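Local structure of acetyltransferase, GNAT family (Streptococcus pneumoniae, 2I79) at residues Leu126-Arg131 with His137-His142; Ile92-Arg97 with Ser105-Glu110; Arg152-Glu157 with Ile162-Met167. The protein binds acetyl coenzyme A and probably transfers its acetyl group to an acceptor, as expected of a GNAT-family acetyltransferase. One frame throughout, in Å; residues are numbered along the deposited sequence.

Contact 1: Leu126-Arg131 with His137-His142. With ACO (acetyl coenzyme *a), chain G.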
loop_
_atom_site.group_PDB
_atom_site.type_symbol
_atom_site.label_atom_id
_atom_site.label_comp_id
_atom_site.label_asym_id
_atom_site.label_seq_id
_atom_site.Cartn_x
_atom_site.Cartn_y
_atom_site.Cartn_z
ATOM N N LEU A 126 9.230 -1.612 -3.129
ATOM C CA LEU A 126 8.793 -0.240 -3.299
ATOM C C LEU A 126 8.373 -0.049 -4.733
ATOM O O LEU A 126 8.508 -0.950 -5.544
ATOM C CB LEU A 126 9.913 0.742 -2.998
ATOM C CG LEU A 126 11.175 0.746 -3.878
ATOM C CD1 LEU A 126 11.800 2.068 -3.602
ATOM C CD2 LEU A 126 12.162 -0.360 -3.594
ATOM N N THR A 127 7.822 1.124 -5.009
ATOM C CA THR A 127 7.590 1.604 -6.344
ATOM C C THR A 127 8.412 2.885 -6.446
ATOM O O THR A 127 8.548 3.616 -5.454
ATOM C CB THR A 127 6.114 1.927 -6.607
ATOM O OG1 THR A 127 5.742 2.986 -5.751
ATOM C CG2 THR A 127 5.209 0.756 -6.311
ATOM N N VAL A 128 8.939 3.139 -7.643
ATOM C CA VAL A 128 9.845 4.256 -7.924
ATOM C C VAL A 128 9.448 4.852 -9.286
ATOM O O VAL A 128 9.271 4.099 -10.251
ATOM C CB VAL A 128 11.361 3.776 -8.020
ATOM C CG1 VAL A 128 12.316 4.963 -8.273
ATOM C CG2 VAL A 128 11.780 3.057 -6.730
ATOM N N GLN A 129 9.359 6.180 -9.394
ATOM C CA GLN A 129 9.042 6.794 -10.686
ATOM C C GLN A 129 10.108 6.381 -11.724
ATOM O O GLN A 129 11.302 6.350 -11.426
ATOM C CB GLN A 129 8.948 8.311 -10.578
ATOM C CG GLN A 129 7.833 8.853 -9.670
ATOM C CD GLN A 129 7.978 10.361 -9.399
ATOM O OE1 GLN A 129 8.901 11.014 -9.908
ATOM N NE2 GLN A 129 7.071 10.911 -8.585
ATOM N N THR A 130 9.691 6.004 -12.918
ATOM C CA THR A 130 10.673 5.447 -13.872
ATOM C C THR A 130 11.759 6.485 -14.212
ATOM O O THR A 130 12.933 6.154 -14.350
ATOM C CB THR A 130 10.015 4.887 -15.125
ATOM O OG1 THR A 130 9.292 5.926 -15.781
ATOM C CG2 THR A 130 9.074 3.745 -14.768
ATOM N N ARG A 131 11.370 7.755 -14.242
ATOM C CA ARG A 131 12.318 8.850 -14.460
ATOM C C ARG A 131 13.296 9.100 -13.310
ATOM O O ARG A 131 14.259 9.832 -13.484
ATOM C CB ARG A 131 11.536 10.146 -14.705
ATOM C CG ARG A 131 10.857 10.668 -13.461
ATOM C CD ARG A 131 10.161 11.977 -13.674
ATOM N NE ARG A 131 9.596 12.387 -12.415
ATOM C CZ ARG A 131 9.490 13.640 -11.967
ATOM N NH1 ARG A 131 9.903 14.686 -12.668
ATOM N NH2 ARG A 131 8.943 13.850 -10.785
ATOM N N HIS A 137 18.796 3.294 -9.930
ATOM C CA HIS A 137 20.172 2.814 -9.826
ATOM C C HIS A 137 20.583 2.356 -8.412
ATOM O O HIS A 137 21.247 1.306 -8.241
ATOM C CB HIS A 137 21.142 3.894 -10.289
ATOM C CG HIS A 137 22.567 3.544 -10.035
ATOM N ND1 HIS A 137 23.291 2.733 -10.881
ATOM C CD2 HIS A 137 23.390 3.852 -9.009
ATOM C CE1 HIS A 137 24.512 2.578 -10.398
ATOM N NE2 HIS A 137 24.592 3.238 -9.255
ATOM N N LEU A 138 20.237 3.171 -7.419
ATOM C CA LEU A 138 20.632 2.898 -6.055
ATOM C C LEU A 138 20.050 1.550 -5.671
ATOM O O LEU A 138 20.764 0.683 -5.189
ATOM C CB LEU A 138 20.154 4.007 -5.091
ATOM C CG LEU A 138 20.371 3.751 -3.574
ATOM C CD1 LEU A 138 21.838 3.845 -3.158
ATOM C CD2 LEU A 138 19.528 4.660 -2.738
ATOM N N TYR A 139 18.754 1.372 -5.895
ATOM C CA TYR A 139 18.098 0.129 -5.524
ATOM C C TYR A 139 18.655 -1.110 -6.273
ATOM O O TYR A 139 18.876 -2.161 -5.641
ATOM C CB TYR A 139 16.585 0.273 -5.653
ATOM C CG TYR A 139 15.979 1.064 -4.508
ATOM C CD1 TYR A 139 15.849 0.489 -3.241
ATOM C CD2 TYR A 139 15.522 2.359 -4.680
ATOM C CE1 TYR A 139 15.263 1.180 -2.174
ATOM C CE2 TYR A 139 14.945 3.080 -3.609
ATOM C CZ TYR A 139 14.824 2.476 -2.359
ATOM O OH TYR A 139 14.249 3.142 -1.281
ATOM N N GLN A 140 18.906 -0.985 -7.581
ATOM C CA GLN A 140 19.515 -2.090 -8.355
ATOM C C GLN A 140 20.852 -2.495 -7.742
ATOM O O GLN A 140 21.147 -3.667 -7.595
ATOM C CB GLN A 140 19.697 -1.706 -9.828
ATOM C CG GLN A 140 18.373 -1.571 -10.590
ATOM C CD GLN A 140 18.564 -1.436 -12.104
ATOM O OE1 GLN A 140 18.819 -0.346 -12.642
ATOM N NE2 GLN A 140 18.445 -2.557 -12.796
ATOM N N LYS A 141 21.656 -1.510 -7.370
ATOM C CA LYS A 141 22.928 -1.774 -6.712
ATOM C C LYS A 141 22.797 -2.715 -5.500
ATOM O O LYS A 141 23.696 -3.499 -5.225
ATOM C CB LYS A 141 23.568 -0.443 -6.292
ATOM C CG LYS A 141 24.974 -0.516 -5.668
ATOM C CD LYS A 141 25.509 0.940 -5.441
ATOM C CE LYS A 141 26.284 1.123 -4.097
ATOM N NZ LYS A 141 26.650 2.579 -3.805
ATOM N N HIS A 142 21.682 -2.640 -4.774
ATOM C CA HIS A 142 21.544 -3.412 -3.550
ATOM C C HIS A 142 20.677 -4.617 -3.738
ATOM O O HIS A 142 20.127 -5.126 -2.763
ATOM C CB HIS A 142 21.025 -2.525 -2.411
ATOM C CG HIS A 142 22.035 -1.531 -1.942
ATOM N ND1 HIS A 142 22.228 -0.320 -2.569
ATOM C CD2 HIS A 142 22.948 -1.590 -0.942
ATOM C CE1 HIS A 142 23.213 0.328 -1.974
ATOM N NE2 HIS A 142 23.675 -0.423 -0.988
HETATM N N1A ACO G . 21.215 8.440 -12.955
HETATM C C2A ACO G . 21.843 7.329 -12.516
HETATM N N3A ACO G . 22.563 7.302 -11.378
HETATM C C4A ACO G . 22.686 8.401 -10.608
HETATM C C5A ACO G . 22.022 9.641 -11.004
HETATM C C6A ACO G . 21.249 9.598 -12.254
HETATM N N6A ACO G . 20.610 10.706 -12.687
HETATM N N7A ACO G . 22.314 10.555 -10.076
HETATM C C8A ACO G . 23.103 9.931 -9.150
HETATM N N9A ACO G . 23.324 8.647 -9.478
HETATM C C1B ACO G . 24.089 7.566 -8.793
HETATM C C2B ACO G . 25.414 7.897 -8.125
HETATM O O2B ACO G . 26.508 7.832 -9.042
HETATM C C3B ACO G . 25.499 6.782 -7.115
HETATM O O3B ACO G . 25.817 5.522 -7.679
HETATM P P3B ACO G . 27.236 4.801 -7.513
HETATM O O7A ACO G . 27.993 5.726 -8.453
HETATM O O8A ACO G . 27.068 3.376 -7.983
HETATM O O9A ACO G . 27.594 4.866 -6.050
HETATM C C4B ACO G . 24.052 6.611 -6.674
HETATM O O4B ACO G . 23.254 6.999 -7.786
HETATM C C5B ACO G . 23.767 7.450 -5.436
HETATM O O5B ACO G . 24.160 6.640 -4.321
HETATM P P1A ACO G . 24.270 7.328 -2.873
HETATM O O1A ACO G . 25.074 8.598 -2.960
HETATM O O2A ACO G . 24.648 6.209 -1.924
HETATM O O3A ACO G . 22.738 7.820 -2.691
HETATM P P2A ACO G . 22.182 9.290 -2.232
HETATM O O4A ACO G . 22.271 10.388 -3.298
HETATM O O5A ACO G . 22.776 9.510 -0.862
HETATM O O6A ACO G . 20.618 8.835 -2.108
HETATM C CBP ACO G . 18.409 9.046 -3.139
HETATM C CCP ACO G . 19.841 8.560 -3.268
HETATM C CDP ACO G . 17.642 8.588 -4.388
HETATM C CEP ACO G . 17.819 8.454 -1.850
HETATM C CAP ACO G . 18.396 10.577 -3.063
HETATM O OAP ACO G . 18.843 11.174 -4.304
HETATM C C9P ACO G . 17.019 11.101 -2.691
HETATM O O9P ACO G . 16.688 11.156 -1.522
HETATM N N8P ACO G . 16.228 11.509 -3.677
HETATM C C7P ACO G . 14.890 12.085 -3.496
HETATM C C6P ACO G . 13.886 11.139 -2.840
HETATM C C5P ACO G . 13.796 9.837 -3.585
HETATM O O5P ACO G . 13.596 9.851 -4.783
HETATM N N4P ACO G . 13.951 8.724 -2.880
HETATM C C3P ACO G . 13.878 7.390 -3.455
HETATM C C2P ACO G . 12.465 6.967 -3.832
HETATM S S1P ACO G . 11.477 6.852 -2.367
HETATM C C ACO G . 11.390 5.329 -1.804
HETATM O O ACO G . 12.460 4.929 -1.410
HETATM C CH3 ACO G . 10.064 4.591 -1.826
#

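Contact 2: Ile92-Arg97 with Ser105-Glu110. With ACO (acetyl coenzyme *a), chain G.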
loop_
_atom_site.group_PDB
_atom_site.type_symbol
_atom_site.label_atom_id
_atom_site.label_comp_id
_atom_site.label_asym_id
_atom_site.label_seq_id
_atom_site.Cartn_x
_atom_site.Cartn_y
_atom_site.Cartn_z
ATOM N N ILE A 92 13.133 5.634 1.362
ATOM C CA ILE A 92 14.373 6.368 1.712
ATOM C C ILE A 92 14.365 7.784 1.134
ATOM O O ILE A 92 13.994 8.004 -0.018
ATOM C CB ILE A 92 15.657 5.643 1.192
ATOM C CG1 ILE A 92 15.673 4.172 1.637
ATOM C CG2 ILE A 92 16.984 6.338 1.682
ATOM C CD1 ILE A 92 16.919 3.389 1.168
ATOM N N VAL A 93 14.800 8.759 1.921
ATOM C CA VAL A 93 15.012 10.089 1.378
ATOM C C VAL A 93 16.204 10.717 2.071
ATOM O O VAL A 93 16.385 10.537 3.276
ATOM C CB VAL A 93 13.752 10.977 1.478
ATOM C CG1 VAL A 93 13.260 11.064 2.924
ATOM C CG2 VAL A 93 14.034 12.352 0.911
ATOM N N ILE A 94 17.033 11.398 1.262
ATOM C CA ILE A 94 18.248 12.099 1.708
ATOM C C ILE A 94 18.062 13.578 1.345
ATOM O O ILE A 94 17.455 13.895 0.310
ATOM C CB ILE A 94 19.528 11.530 1.039
ATOM C CG1 ILE A 94 19.691 10.024 1.349
ATOM C CG2 ILE A 94 20.790 12.267 1.502
ATOM C CD1 ILE A 94 19.936 9.688 2.830
ATOM N N GLY A 95 18.509 14.478 2.229
ATOM C CA GLY A 95 18.544 15.898 1.901
ATOM C C GLY A 95 19.373 16.116 0.653
ATOM O O GLY A 95 20.439 15.516 0.500
ATOM N N LYS A 96 18.859 16.947 -0.247
ATOM C CA LYS A 96 19.428 17.153 -1.557
ATOM C C LYS A 96 20.884 17.579 -1.434
ATOM O O LYS A 96 21.758 17.037 -2.092
ATOM C CB LYS A 96 18.621 18.207 -2.322
ATOM C CG LYS A 96 18.982 18.324 -3.810
ATOM C CD LYS A 96 17.932 19.149 -4.595
ATOM C CE LYS A 96 18.440 19.439 -6.007
ATOM N NZ LYS A 96 17.407 19.948 -6.992
ATOM N N ARG A 97 21.121 18.518 -0.527
ATOM C CA ARG A 97 22.461 19.005 -0.211
ATOM C C ARG A 97 23.501 17.872 -0.001
ATOM O O ARG A 97 24.687 18.104 -0.230
ATOM C CB ARG A 97 22.391 19.912 1.039
ATOM C CG ARG A 97 23.424 21.023 1.085
ATOM C CD ARG A 97 22.783 22.410 1.506
ATOM N NE ARG A 97 21.749 22.860 0.540
ATOM C CZ ARG A 97 20.432 22.960 0.776
ATOM N NH1 ARG A 97 19.903 22.669 1.977
ATOM N NH2 ARG A 97 19.626 23.376 -0.209
ATOM N N SER A 105 23.195 4.731 0.144
ATOM C CA SER A 105 23.665 3.339 0.170
ATOM C C SER A 105 23.887 2.793 1.558
ATOM O O SER A 105 23.534 1.670 1.835
ATOM C CB SER A 105 24.993 3.182 -0.583
ATOM O OG SER A 105 24.767 3.251 -1.955
ATOM N N LEU A 106 24.546 3.566 2.403
ATOM C CA LEU A 106 24.788 3.161 3.784
ATOM C C LEU A 106 23.477 2.833 4.534
ATOM O O LEU A 106 23.368 1.818 5.238
ATOM C CB LEU A 106 25.508 4.294 4.489
ATOM C CG LEU A 106 26.643 4.017 5.470
ATOM C CD1 LEU A 106 27.543 2.835 5.043
ATOM C CD2 LEU A 106 27.444 5.355 5.597
ATOM N N LEU A 107 22.492 3.706 4.355
ATOM C CA LEU A 107 21.175 3.570 4.981
ATOM C C LEU A 107 20.409 2.379 4.401
ATOM O O LEU A 107 19.857 1.567 5.143
ATOM C CB LEU A 107 20.371 4.864 4.776
ATOM C CG LEU A 107 19.881 5.782 5.911
ATOM C CD1 LEU A 107 20.594 5.614 7.267
ATOM C CD2 LEU A 107 19.925 7.229 5.417
ATOM N N LEU A 108 20.402 2.263 3.072
ATOM C CA LEU A 108 19.773 1.114 2.420
ATOM C C LEU A 108 20.378 -0.189 2.929
ATOM O O LEU A 108 19.649 -1.139 3.208
ATOM C CB LEU A 108 19.914 1.158 0.884
ATOM C CG LEU A 108 18.720 0.673 0.057
ATOM C CD1 LEU A 108 19.171 0.076 -1.189
ATOM C CD2 LEU A 108 17.749 -0.313 0.814
ATOM N N GLU A 109 21.704 -0.241 3.049
ATOM C CA GLU A 109 22.344 -1.488 3.487
ATOM C C GLU A 109 22.041 -1.811 4.929
ATOM O O GLU A 109 21.871 -2.976 5.280
ATOM C CB GLU A 109 23.854 -1.486 3.300
ATOM C CG GLU A 109 24.400 -2.683 2.425
ATOM C CD GLU A 109 23.493 -3.955 2.384
ATOM O OE1 GLU A 109 23.138 -4.360 1.249
ATOM O OE2 GLU A 109 23.135 -4.542 3.459
ATOM N N GLU A 110 21.985 -0.787 5.771
ATOM C CA GLU A 110 21.630 -1.005 7.167
ATOM C C GLU A 110 20.198 -1.520 7.304
ATOM O O GLU A 110 19.899 -2.395 8.149
ATOM C CB GLU A 110 21.819 0.261 7.995
ATOM C CG GLU A 110 23.274 0.565 8.333
ATOM C CD GLU A 110 24.056 -0.663 8.797
ATOM O OE1 GLU A 110 23.563 -1.389 9.689
ATOM O OE2 GLU A 110 25.163 -0.907 8.249
HETATM N N1A ACO G . 21.215 8.440 -12.955
HETATM C C2A ACO G . 21.843 7.329 -12.516
HETATM N N3A ACO G . 22.563 7.302 -11.378
HETATM C C4A ACO G . 22.686 8.401 -10.608
HETATM C C5A ACO G . 22.022 9.641 -11.004
HETATM C C6A ACO G . 21.249 9.598 -12.254
HETATM N N6A ACO G . 20.610 10.706 -12.687
HETATM N N7A ACO G . 22.314 10.555 -10.076
HETATM C C8A ACO G . 23.103 9.931 -9.150
HETATM N N9A ACO G . 23.324 8.647 -9.478
HETATM C C1B ACO G . 24.089 7.566 -8.793
HETATM C C2B ACO G . 25.414 7.897 -8.125
HETATM O O2B ACO G . 26.508 7.832 -9.042
HETATM C C3B ACO G . 25.499 6.782 -7.115
HETATM O O3B ACO G . 25.817 5.522 -7.679
HETATM P P3B ACO G . 27.236 4.801 -7.513
HETATM O O7A ACO G . 27.993 5.726 -8.453
HETATM O O8A ACO G . 27.068 3.376 -7.983
HETATM O O9A ACO G . 27.594 4.866 -6.050
HETATM C C4B ACO G . 24.052 6.611 -6.674
HETATM O O4B ACO G . 23.254 6.999 -7.786
HETATM C C5B ACO G . 23.767 7.450 -5.436
HETATM O O5B ACO G . 24.160 6.640 -4.321
HETATM P P1A ACO G . 24.270 7.328 -2.873
HETATM O O1A ACO G . 25.074 8.598 -2.960
HETATM O O2A ACO G . 24.648 6.209 -1.924
HETATM O O3A ACO G . 22.738 7.820 -2.691
HETATM P P2A ACO G . 22.182 9.290 -2.232
HETATM O O4A ACO G . 22.271 10.388 -3.298
HETATM O O5A ACO G . 22.776 9.510 -0.862
HETATM O O6A ACO G . 20.618 8.835 -2.108
HETATM C CBP ACO G . 18.409 9.046 -3.139
HETATM C CCP ACO G . 19.841 8.560 -3.268
HETATM C CDP ACO G . 17.642 8.588 -4.388
HETATM C CEP ACO G . 17.819 8.454 -1.850
HETATM C CAP ACO G . 18.396 10.577 -3.063
HETATM O OAP ACO G . 18.843 11.174 -4.304
HETATM C C9P ACO G . 17.019 11.101 -2.691
HETATM O O9P ACO G . 16.688 11.156 -1.522
HETATM N N8P ACO G . 16.228 11.509 -3.677
HETATM C C7P ACO G . 14.890 12.085 -3.496
HETATM C C6P ACO G . 13.886 11.139 -2.840
HETATM C C5P ACO G . 13.796 9.837 -3.585
HETATM O O5P ACO G . 13.596 9.851 -4.783
HETATM N N4P ACO G . 13.951 8.724 -2.880
HETATM C C3P ACO G . 13.878 7.390 -3.455
HETATM C C2P ACO G . 12.465 6.967 -3.832
HETATM S S1P ACO G . 11.477 6.852 -2.367
HETATM C C ACO G . 11.390 5.329 -1.804
HETATM O O ACO G . 12.460 4.929 -1.410
HETATM C CH3 ACO G . 10.064 4.591 -1.826
#

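Contact 3: Arg152-Glu157 with Ile162-Met167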
loop_
_atom_site.group_PDB
_atom_site.type_symbol
_atom_site.label_atom_id
_atom_site.label_comp_id
_atom_site.label_asym_id
_atom_site.label_seq_id
_atom_site.Cartn_x
_atom_site.Cartn_y
_atom_site.Cartn_z
ATOM N N ARG A 152 0.339 5.814 -14.902
ATOM C CA ARG A 152 -0.307 6.689 -13.951
ATOM C C ARG A 152 -0.005 6.287 -12.512
ATOM O O ARG A 152 -0.833 6.457 -11.650
ATOM C CB ARG A 152 -1.827 6.747 -14.177
ATOM C CG ARG A 152 -2.213 6.992 -15.614
ATOM C CD ARG A 152 -3.668 7.194 -15.793
ATOM N NE ARG A 152 -3.940 7.590 -17.174
ATOM C CZ ARG A 152 -5.145 7.726 -17.725
ATOM N NH1 ARG A 152 -6.251 7.478 -17.039
ATOM N NH2 ARG A 152 -5.243 8.092 -19.001
ATOM N N GLY A 153 1.171 5.746 -12.244
ATOM C CA GLY A 153 1.574 5.455 -10.881
ATOM C C GLY A 153 1.729 6.707 -10.024
ATOM O O GLY A 153 1.671 6.645 -8.803
ATOM N N ALA A 154 1.947 7.841 -10.674
ATOM C CA ALA A 154 2.162 9.106 -9.995
ATOM C C ALA A 154 1.624 10.257 -10.856
ATOM O O ALA A 154 1.623 10.192 -12.114
ATOM C CB ALA A 154 3.640 9.301 -9.734
ATOM N N TYR A 155 1.215 11.311 -10.154
ATOM C CA TYR A 155 0.718 12.539 -10.744
ATOM C C TYR A 155 1.645 13.695 -10.353
ATOM O O TYR A 155 1.912 13.894 -9.162
ATOM C CB TYR A 155 -0.686 12.764 -10.204
ATOM C CG TYR A 155 -1.371 14.001 -10.695
ATOM C CD1 TYR A 155 -1.579 15.096 -9.845
ATOM C CD2 TYR A 155 -1.848 14.071 -11.988
ATOM C CE1 TYR A 155 -2.218 16.239 -10.295
ATOM C CE2 TYR A 155 -2.489 15.212 -12.458
ATOM C CZ TYR A 155 -2.680 16.289 -11.604
ATOM O OH TYR A 155 -3.327 17.414 -12.092
ATOM N N ILE A 156 2.165 14.439 -11.331
ATOM C CA ILE A 156 3.077 15.563 -11.043
ATOM C C ILE A 156 2.676 16.833 -11.786
ATOM O O ILE A 156 1.877 16.793 -12.714
ATOM C CB ILE A 156 4.590 15.243 -11.379
ATOM C CG1 ILE A 156 4.777 14.875 -12.855
ATOM C CG2 ILE A 156 5.159 14.155 -10.466
ATOM C CD1 ILE A 156 6.230 14.996 -13.341
ATOM N N GLU A 157 3.244 17.963 -11.364
ATOM C CA GLU A 157 3.174 19.215 -12.138
ATOM C C GLU A 157 1.744 19.653 -12.481
ATOM O O GLU A 157 1.505 20.280 -13.528
ATOM C CB GLU A 157 3.994 19.078 -13.429
ATOM C CG GLU A 157 5.481 18.899 -13.157
ATOM C CD GLU A 157 6.281 18.489 -14.382
ATOM O OE1 GLU A 157 5.703 18.333 -15.487
ATOM O OE2 GLU A 157 7.516 18.314 -14.229
ATOM N N ILE A 162 2.697 10.049 -14.777
ATOM C CA ILE A 162 3.939 9.366 -15.100
ATOM C C ILE A 162 3.908 7.928 -14.571
ATOM O O ILE A 162 3.138 7.584 -13.653
ATOM C CB ILE A 162 5.187 10.109 -14.540
ATOM C CG1 ILE A 162 5.174 10.161 -13.000
ATOM C CG2 ILE A 162 5.340 11.531 -15.141
ATOM C CD1 ILE A 162 6.453 10.757 -12.443
ATOM N N ASP A 163 4.786 7.111 -15.141
ATOM C CA ASP A 163 4.939 5.704 -14.781
ATOM C C ASP A 163 5.868 5.494 -13.593
ATOM O O ASP A 163 6.814 6.267 -13.349
ATOM C CB ASP A 163 5.525 4.881 -15.953
ATOM C CG ASP A 163 4.577 4.763 -17.157
ATOM O OD1 ASP A 163 3.920 5.743 -17.532
ATOM O OD2 ASP A 163 4.504 3.675 -17.759
ATOM N N VAL A 164 5.616 4.383 -12.911
ATOM C CA VAL A 164 6.452 3.873 -11.828
ATOM C C VAL A 164 6.921 2.438 -12.108
ATOM O O VAL A 164 6.239 1.677 -12.761
ATOM C CB VAL A 164 5.737 3.945 -10.466
ATOM C CG1 VAL A 164 5.409 5.402 -10.134
ATOM C CG2 VAL A 164 4.451 3.064 -10.392
ATOM N N TYR A 165 8.098 2.095 -11.602
ATOM C CA TYR A 165 8.540 0.722 -11.526
ATOM C C TYR A 165 8.113 0.155 -10.187
ATOM O O TYR A 165 8.165 0.821 -9.168
ATOM C CB TYR A 165 10.069 0.618 -11.641
ATOM C CG TYR A 165 10.624 0.836 -13.063
ATOM C CD1 TYR A 165 10.118 0.105 -14.155
ATOM C CD2 TYR A 165 11.662 1.737 -13.297
ATOM C CE1 TYR A 165 10.630 0.288 -15.454
ATOM C CE2 TYR A 165 12.193 1.927 -14.572
ATOM C CZ TYR A 165 11.662 1.196 -15.660
ATOM O OH TYR A 165 12.161 1.361 -16.941
ATOM N N LEU A 166 7.684 -1.090 -10.223
ATOM C CA LEU A 166 7.626 -1.966 -9.058
ATOM C C LEU A 166 8.982 -2.642 -8.874
ATOM O O LEU A 166 9.487 -3.278 -9.820
ATOM C CB LEU A 166 6.610 -3.074 -9.345
ATOM C CG LEU A 166 5.175 -2.692 -9.694
ATOM C CD1 LEU A 166 4.469 -3.939 -10.311
ATOM C CD2 LEU A 166 4.500 -2.193 -8.424
ATOM N N MET A 167 9.590 -2.483 -7.699
ATOM C CA MET A 167 10.917 -3.057 -7.446
ATOM C C MET A 167 10.893 -3.922 -6.174
ATOM O O MET A 167 10.213 -3.593 -5.181
ATOM C CB MET A 167 11.953 -1.953 -7.278
ATOM C CG MET A 167 12.107 -0.974 -8.472
ATOM S SD MET A 167 13.634 -0.009 -8.449
ATOM C CE MET A 167 14.802 -1.338 -8.661
HETATM O O HOH W 1 1.762 7.313 -16.757
#

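Contact 1: Leu126-Arg131 with His137-His142
Tyr139 CG lies anti to its own carbonyl carbon (chi1 -76°), and Leu126 CG sits between its backbone N and carbonyl carbon (chi1 64°). These torsions bring the two side chains together from opposite directions, between strand 123-129 and helix 133-141 of the GNAT fold. The strand and the helix that follows it form one wall of the acetyl coenzyme A pocket.

Leu126 CD1 stands over one face of the Tyr139 ring, 3.6 Å from the ring centroid, a CH-pi contact. Leu126 CD1 is offset toward the rim and comes within 3.3 Å of Tyr139 CZ. Val128 CG2 adds a looser apolar contact with Tyr139 CD2. Phe144 meets the tyrosine ring edge-to-face. The ring is thus held from several directions, and its hydroxyl is directed at the thioester. The acetyl methyl lies against Leu126 as well, with CH3 3.5 Å from Leu126 CD1.

Earlier in the same helix, His137 NE2 donates to O8A of the 3'-phosphate at 2.8 Å, with the oxygen near the imidazole plane and an N-H...O angle of 166°. Past Tyr139, Lys141 NZ makes a weak bond to O9A of the same phosphate. The same helix thus reaches both the 3'-phosphate and the acetyl group. At the acetyl group, Tyr139 OH donates a short hydrogen bond, 2.5 Å, to the thioester carbonyl O, and that oxygen lies at the edge of the ring, near its plane.

Contact 2: Ile92-Arg97 with Ser105-Glu110
This is a buried, purely apolar contact between a strand and the helix that follows it. It belongs to the beta-alpha-beta unit made by strand 87-94, helix 103-117 and strand 123-129 in the core of the GNAT fold. Two isoleucines of the strand point at the helix.

Ile92 CD1 ends 3.4 Å from Leu108 CG, tighter than usual for two carbons, and the side chains cross at about a right angle. The extended Ile92 chain (chi2 -180°) carries its methyl that far. Ile94 CD1 meets Leu107 CD2 at 3.6 Å. Val74 of strand 69-77 touches both Ile92 and Leu107, and Tyr139 touches both Ile92 and Leu108.

The strand backbone serves acetyl coenzyme A. Ile92 N donates to the thioester carbonyl O, and Ile92 O accepts from N4P of the pantetheine arm. Ile94 N donates to O9P at 2.8 Å. The cofactor arm therefore pairs with the strand much as another strand would, as in other GNAT enzymes. The helix binds the pyrophosphate near its start: Ser105 N donates to O2A at 2.9 Å, and Ser105 OG donates to that same oxygen at 3.0 Å.

Contact 3: Arg152-Glu157 with Ile162-Met167
Two backbone hydrogen bonds join Ala154 and Ile162, an antiparallel hydrogen-bonded pair in the hairpin of strands 145-156 and 160-170. Ile162 N donates to Ala154 O at 2.9 Å, in a nearly straight bond (170°). The return bond, Ala154 N to Ile162 O, is longer at 3.2 Å and more bent, at 150°. Gly153 and Ala154 both face Ile162, which makes a classic beta bulge. A water extends the polar link past the bulge. It accepts from Arg152 N and donates to Asp163 OD1, at 2.8 Å in each case.

The packing lies beside this pair. Ile162 CG1 sits between its backbone N and carbonyl carbon (chi1 63°), which places it 3.7 Å from Ala154 CB. Its other branch, CG2, meets Ile156 CD1 at 4.0 Å, and the two isoleucine side chains cross at about a right angle. Gln129 and Arg131 also touch Ile162. Next to the bulge, Val164 CG2 rests 3.8 Å from Gly153 CA.

The outer edge of the hairpin meets the second subunit. Arg152 NH1 donates to Arg122 O of that subunit, and Tyr155 O accepts from its Arg83 NH2. Arg152 also makes a cation-pi contact with Phe161.

The hairpin is thus held here mainly by main-chain bonds and branched aliphatic groups. The chain turns a corner at Arg152 and Gly153, and the water bridges the strands there, where the direct pairing is interrupted.

How the contacts relate
Along the chain the contacts come in series: contact 2, then contact 1, then contact 3. All three reach one mixed sheet, in which strands 87-94, 123-129, 160-170 and 145-156 lie in that order. Contacts 1 and 2 have centres about 13 Å apart and both touch acetyl coenzyme A. Lys141 and Ser105 join them through a probable hydrogen bond from NZ to OG. Contact 3 is centred about 12 Å from contact 1, and backbone pairing of Val128 with Tyr165 links them. Contacts 2 and 3 do not touch; their centres are about 21 Å apart. The sheet thus runs from the cofactor site to the subunit interface.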